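Local structure of CCMAN5 (Cellulosimicrobium cellulans, 2XSG) at residues N324-S329 against F345-S350; S60-T65 against G145-A150. The protein hydrolyses alpha-mannosidic bonds as a family 92 glycoside hydrolase and probably helps expose mannose-6-phosphate on yeast-made glycans. All blocks are in the same frame, centred on the assembly; numbering follows the deposited sequence.

Contact 1: residues N324-S329 against F345-S350; sequences NATSTS and FTYYDS
Thr346 opens the contact with its methyl group. CG2 lies anti to its own backbone N and comes up to the carboxamide of Asn324, 3.6 Å from OD1. The two side chains cross at about a right angle. At Tyr347 the work passes to the backbone. Its carbonyl O takes two bonds, both in the carbonyl plane. Ala325 N donates to Tyr347 O at 3.0 Å, somewhat bent (145°). Thr326 OG1 donates to Tyr347 O at 2.8 Å along a lone pair; its torsion sets the hydroxyl anti to its own carbonyl carbon. The Tyr347 ring brings CD2 within 4.0 Å of Ala325 CB and stacks on Tyr332. Tyr348 pairs with Asn324 as the non-hydrogen-bonded pair of a short antiparallel ladder. Its CB points away, but the ring folds back, and CD2 comes 3.5 Å from Asn324 N. Asp349 then sets its CB 3.6 Å from the methyl of Ala325. Its OD2 bonds to Ser400, while OD1 takes Ser350 N from above the carboxylate plane. Asn324 OD1 accepts Thr326 N at 3.0 Å, an Asx turn that brings Ala325 and Thr326 round toward Tyr347. The contact joins the ends of an excursion carrying strands 331-333 and 339-341, in the catalytic domain. With the Tyr347 carbonyl gripped by a main-chain N-H and a hydroxyl from consecutive residues, the turn is probably held firmly to the segment leading into strand 348-349.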
loop_
_atom_site.group_PDB
_atom_site.type_symbol
_atom_site.label_atom_id
_atom_site.label_comp_id
_atom_site.label_asym_id
_atom_site.label_seq_id
_atom_site.Cartn_x
_atom_site.Cartn_y
_atom_site.Cartn_z
ATOM N N ASN A 324 11.520 5.154 -0.610
ATOM C CA ASN A 324 12.898 5.536 -0.296
ATOM C C ASN A 324 12.902 7.035 0.030
ATOM O O ASN A 324 12.628 7.866 -0.843
ATOM C CB ASN A 324 13.813 5.196 -1.485
ATOM C CG ASN A 324 15.298 5.366 -1.182
ATOM O OD1 ASN A 324 15.710 6.213 -0.374
ATOM N ND2 ASN A 324 16.122 4.581 -1.878
ATOM N N ALA A 325 13.144 7.363 1.298
ATOM C CA ALA A 325 13.245 8.751 1.780
ATOM C C ALA A 325 14.689 9.160 2.130
ATOM O O ALA A 325 14.911 10.072 2.925
ATOM C CB ALA A 325 12.340 8.951 2.978
ATOM N N THR A 326 15.653 8.500 1.491
ATOM C CA THR A 326 17.097 8.717 1.699
ATOM C C THR A 326 17.750 9.395 0.495
ATOM O O THR A 326 17.447 9.067 -0.653
ATOM C CB THR A 326 17.820 7.353 1.955
ATOM O OG1 THR A 326 17.151 6.663 3.018
ATOM C CG2 THR A 326 19.313 7.512 2.302
ATOM N N SER A 327 18.666 10.318 0.771
ATOM C CA SER A 327 19.455 10.979 -0.265
ATOM C C SER A 327 20.543 10.059 -0.798
ATOM O O SER A 327 20.817 9.021 -0.199
ATOM C CB SER A 327 20.099 12.241 0.301
ATOM O OG SER A 327 21.133 11.933 1.232
ATOM N N THR A 328 21.171 10.451 -1.912
ATOM C CA THR A 328 22.320 9.701 -2.458
ATOM C C THR A 328 23.556 9.817 -1.558
ATOM O O THR A 328 24.514 9.058 -1.703
ATOM C CB THR A 328 22.655 10.094 -3.924
ATOM O OG1 THR A 328 22.978 11.494 -3.995
ATOM C CG2 THR A 328 21.475 9.796 -4.838
ATOM N N SER A 329 23.516 10.768 -0.620
ATOM C CA SER A 329 24.591 10.948 0.339
ATOM C C SER A 329 24.372 10.152 1.630
ATOM O O SER A 329 25.168 10.275 2.565
ATOM C CB SER A 329 24.774 12.433 0.667
ATOM O OG SER A 329 24.948 13.193 -0.511
ATOM N N PHE A 345 22.230 1.631 6.108
ATOM C CA PHE A 345 20.893 1.158 5.734
ATOM C C PHE A 345 20.168 2.277 5.006
ATOM O O PHE A 345 20.550 3.454 5.105
ATOM C CB PHE A 345 20.100 0.675 6.964
ATOM C CG PHE A 345 19.404 1.764 7.731
ATOM C CD1 PHE A 345 20.114 2.592 8.599
ATOM C CD2 PHE A 345 18.021 1.925 7.625
ATOM C CE1 PHE A 345 19.462 3.592 9.327
ATOM C CE2 PHE A 345 17.351 2.929 8.344
ATOM C CZ PHE A 345 18.077 3.772 9.197
ATOM N N THR A 346 19.131 1.911 4.271
ATOM C CA THR A 346 18.314 2.894 3.564
ATOM C C THR A 346 17.112 3.243 4.427
ATOM O O THR A 346 16.402 2.350 4.931
ATOM C CB THR A 346 17.882 2.357 2.186
ATOM O OG1 THR A 346 19.052 2.209 1.385
ATOM C CG2 THR A 346 16.910 3.314 1.445
ATOM N N TYR A 347 16.892 4.545 4.608
ATOM C CA TYR A 347 15.752 5.013 5.387
ATOM C C TYR A 347 14.524 5.119 4.477
ATOM O O TYR A 347 14.538 5.833 3.469
ATOM C CB TYR A 347 16.065 6.353 6.066
ATOM C CG TYR A 347 14.932 6.925 6.876
ATOM C CD1 TYR A 347 14.613 6.406 8.130
ATOM C CD2 TYR A 347 14.172 7.987 6.391
ATOM C CE1 TYR A 347 13.555 6.929 8.880
ATOM C CE2 TYR A 347 13.127 8.524 7.146
ATOM C CZ TYR A 347 12.832 7.993 8.394
ATOM O OH TYR A 347 11.795 8.515 9.141
ATOM N N TYR A 348 13.477 4.394 4.845
ATOM C CA TYR A 348 12.181 4.487 4.197
ATOM C C TYR A 348 11.188 5.249 5.083
ATOM O O TYR A 348 11.315 5.271 6.318
ATOM C CB TYR A 348 11.652 3.078 3.866
ATOM C CG TYR A 348 12.552 2.357 2.885
ATOM C CD1 TYR A 348 13.637 1.580 3.321
ATOM C CD2 TYR A 348 12.348 2.495 1.516
ATOM C CE1 TYR A 348 14.475 0.946 2.399
ATOM C CE2 TYR A 348 13.172 1.886 0.607
ATOM C CZ TYR A 348 14.228 1.114 1.047
ATOM O OH TYR A 348 15.018 0.532 0.093
ATOM N N ASP A 349 10.215 5.879 4.425
ATOM C CA ASP A 349 9.187 6.673 5.082
ATOM C C ASP A 349 7.928 6.662 4.220
ATOM O O ASP A 349 8.004 6.381 3.008
ATOM C CB ASP A 349 9.690 8.100 5.294
ATOM C CG ASP A 349 8.852 8.893 6.296
ATOM O OD1 ASP A 349 7.913 8.337 6.920
ATOM O OD2 ASP A 349 9.122 10.107 6.433
ATOM N N SER A 350 6.802 6.967 4.859
ATOM C CA SER A 350 5.436 7.006 4.281
ATOM C C SER A 350 4.652 5.798 4.738
ATOM O O SER A 350 4.776 4.723 4.175
ATOM C CB SER A 350 5.403 7.084 2.760
ATOM O OG SER A 350 4.075 7.333 2.332
#

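Contact 2: residues S60-T65 against G145-A150; sequences SGFTHT and GVHRYA
Two histidines meet nitrogen to nitrogen here: His64 NE2 and His147 NE2 are 2.7 Å apart in a hydrogen bond whose donor may be either ring. The rings reach each other tip to tip. Each meets the other at its edge, with planes 30° apart, so this is not a stack. Both beta carbons point toward the opposite segment, and with CG anti to the carbonyl carbon the rings meet between the strands. The chain of bonds goes on at both ends. His147 ND1 is joined to Tyr149 OH at 2.7 Å, nearly straight at 167°. His64 ND1 bonds to the carbonyl O of Leu79. Phe62 packs alongside: its CB lies 4.0 Å from His147 CE1, and its CD2 comes 3.3 Å from Tyr149 OH. Farther along, His64 CD2 lies 4.4 Å from Gly145 CA, and any beta carbon on Gly145 would collide with that ring. The contact joins strand 58-63 to strand 144-150, which belong to different sheets of the N-terminal domain; Val81 and Val138 help enclose the buried rings. An alanine at His64 would remove the imidazole and would probably leave both His147 NE2 and the Leu79 carbonyl short of a buried partner. Because a carbonyl can only accept, His64 ND1 should carry a proton. If both rings are neutral, the line would then probably run one way, from Tyr149 OH through His147 and His64 to Leu79 O.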
loop_
_atom_site.group_PDB
_atom_site.type_symbol
_atom_site.label_atom_id
_atom_site.label_comp_id
_atom_site.label_asym_id
_atom_site.label_seq_id
_atom_site.Cartn_x
_atom_site.Cartn_y
_atom_site.Cartn_z
ATOM N N SER A 60 -4.255 16.869 -18.210
ATOM C CA SER A 60 -3.595 18.153 -18.095
ATOM C C SER A 60 -2.083 17.927 -18.212
ATOM O O SER A 60 -1.499 18.225 -19.254
ATOM C CB SER A 60 -4.000 18.820 -16.775
ATOM O OG SER A 60 -3.743 17.931 -15.693
ATOM N N GLY A 61 -1.457 17.346 -17.191
ATOM C CA GLY A 61 -0.006 17.120 -17.184
ATOM C C GLY A 61 0.472 16.028 -16.229
ATOM O O GLY A 61 -0.263 15.090 -15.928
ATOM N N PHE A 62 1.708 16.159 -15.744
ATOM C CA PHE A 62 2.311 15.165 -14.851
ATOM C C PHE A 62 2.685 15.741 -13.488
ATOM O O PHE A 62 3.324 16.787 -13.404
ATOM C CB PHE A 62 3.541 14.548 -15.518
ATOM C CG PHE A 62 3.233 13.888 -16.831
ATOM C CD1 PHE A 62 2.834 12.554 -16.868
ATOM C CD2 PHE A 62 3.303 14.606 -18.024
ATOM C CE1 PHE A 62 2.529 11.932 -18.057
ATOM C CE2 PHE A 62 2.998 13.985 -19.243
ATOM C CZ PHE A 62 2.604 12.639 -19.254
ATOM N N THR A 63 2.262 15.051 -12.428
ATOM C CA THR A 63 2.606 15.389 -11.054
ATOM C C THR A 63 3.744 14.461 -10.663
ATOM O O THR A 63 3.967 13.464 -11.349
ATOM C CB THR A 63 1.404 15.191 -10.119
ATOM O OG1 THR A 63 0.872 13.871 -10.287
ATOM C CG2 THR A 63 0.324 16.178 -10.455
ATOM N N HIS A 64 4.489 14.790 -9.598
ATOM C CA HIS A 64 5.730 14.067 -9.314
ATOM C C HIS A 64 5.751 13.349 -7.971
ATOM O O HIS A 64 6.681 12.584 -7.694
ATOM C CB HIS A 64 6.949 14.997 -9.479
ATOM C CG HIS A 64 7.199 15.382 -10.902
ATOM N ND1 HIS A 64 6.386 16.259 -11.585
ATOM C CD2 HIS A 64 8.113 14.939 -11.798
ATOM C CE1 HIS A 64 6.813 16.371 -12.830
ATOM N NE2 HIS A 64 7.864 15.588 -12.981
ATOM N N THR A 65 4.754 13.629 -7.130
ATOM C CA THR A 65 4.636 12.980 -5.820
ATOM C C THR A 65 3.284 12.310 -5.701
ATOM O O THR A 65 2.308 12.722 -6.343
ATOM C CB THR A 65 4.816 13.968 -4.617
ATOM O OG1 THR A 65 3.670 14.828 -4.514
ATOM C CG2 THR A 65 6.077 14.806 -4.775
ATOM N N GLY A 145 12.109 12.287 -11.938
ATOM C CA GLY A 145 11.204 12.107 -13.050
ATOM C C GLY A 145 11.773 12.792 -14.268
ATOM O O GLY A 145 12.178 13.961 -14.194
ATOM N N VAL A 146 11.818 12.074 -15.388
ATOM C CA VAL A 146 12.315 12.661 -16.629
ATOM C C VAL A 146 11.216 12.698 -17.647
ATOM O O VAL A 146 10.375 11.782 -17.688
ATOM C CB VAL A 146 13.595 11.970 -17.203
ATOM C CG1 VAL A 146 14.718 12.121 -16.221
ATOM C CG2 VAL A 146 13.354 10.481 -17.547
ATOM N N HIS A 147 11.236 13.771 -18.438
ATOM C CA HIS A 147 10.237 14.078 -19.460
ATOM C C HIS A 147 10.907 14.253 -20.829
ATOM O O HIS A 147 11.973 14.900 -20.940
ATOM C CB HIS A 147 9.544 15.400 -19.146
ATOM C CG HIS A 147 8.884 15.452 -17.803
ATOM N ND1 HIS A 147 7.542 15.734 -17.649
ATOM C CD2 HIS A 147 9.384 15.299 -16.554
ATOM C CE1 HIS A 147 7.236 15.722 -16.365
ATOM N NE2 HIS A 147 8.334 15.464 -15.678
ATOM N N ARG A 148 10.272 13.684 -21.855
ATOM C CA ARG A 148 10.580 14.003 -23.260
ATOM C C ARG A 148 9.294 14.310 -24.036
ATOM O O ARG A 148 8.391 13.456 -24.117
ATOM C CB ARG A 148 11.338 12.852 -23.939
ATOM C CG ARG A 148 11.783 13.172 -25.361
ATOM C CD ARG A 148 12.699 12.102 -25.898
ATOM N NE ARG A 148 12.081 10.769 -25.854
ATOM C CZ ARG A 148 12.777 9.641 -25.915
ATOM N NH1 ARG A 148 14.108 9.695 -26.000
ATOM N NH2 ARG A 148 12.157 8.464 -25.877
ATOM N N TYR A 149 9.221 15.516 -24.605
ATOM C CA TYR A 149 8.045 15.993 -25.343
ATOM C C TYR A 149 8.366 16.297 -26.795
ATOM O O TYR A 149 9.415 16.882 -27.099
ATOM C CB TYR A 149 7.484 17.274 -24.700
ATOM C CG TYR A 149 6.977 17.071 -23.305
ATOM C CD1 TYR A 149 7.741 17.457 -22.211
ATOM C CD2 TYR A 149 5.730 16.486 -23.075
ATOM C CE1 TYR A 149 7.279 17.268 -20.916
ATOM C CE2 TYR A 149 5.266 16.285 -21.783
ATOM C CZ TYR A 149 6.048 16.669 -20.707
ATOM O OH TYR A 149 5.603 16.479 -19.423
ATOM N N ALA A 150 7.470 15.906 -27.694
ATOM C CA ALA A 150 7.552 16.325 -29.100
ATOM C C ALA A 150 6.354 17.176 -29.473
ATOM O O ALA A 150 5.236 16.677 -29.499
ATOM C CB ALA A 150 7.650 15.095 -30.037
#

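How the contacts relate
Both segments of contact 2 come earlier in the chain than those of contact 1. Contact 2 belongs to the N-terminal domain and contact 1 to the catalytic domain. Their centres are about 23 Å apart and their nearest atoms about 9 Å, so they do not touch. The chain near contact 2 still reaches contact 1. Arg143, just before segment 145-150, bonds through NE to Thr326 O, and Thr142 meets the Asn324 side chain. Leu67, just after segment 60-65, touches Ser350. Contact 1 thus probably lies near the junction of the two domains. Neither contact supplies a ligand to the calcium, which is held by Asn588, Glu589 and Asp662.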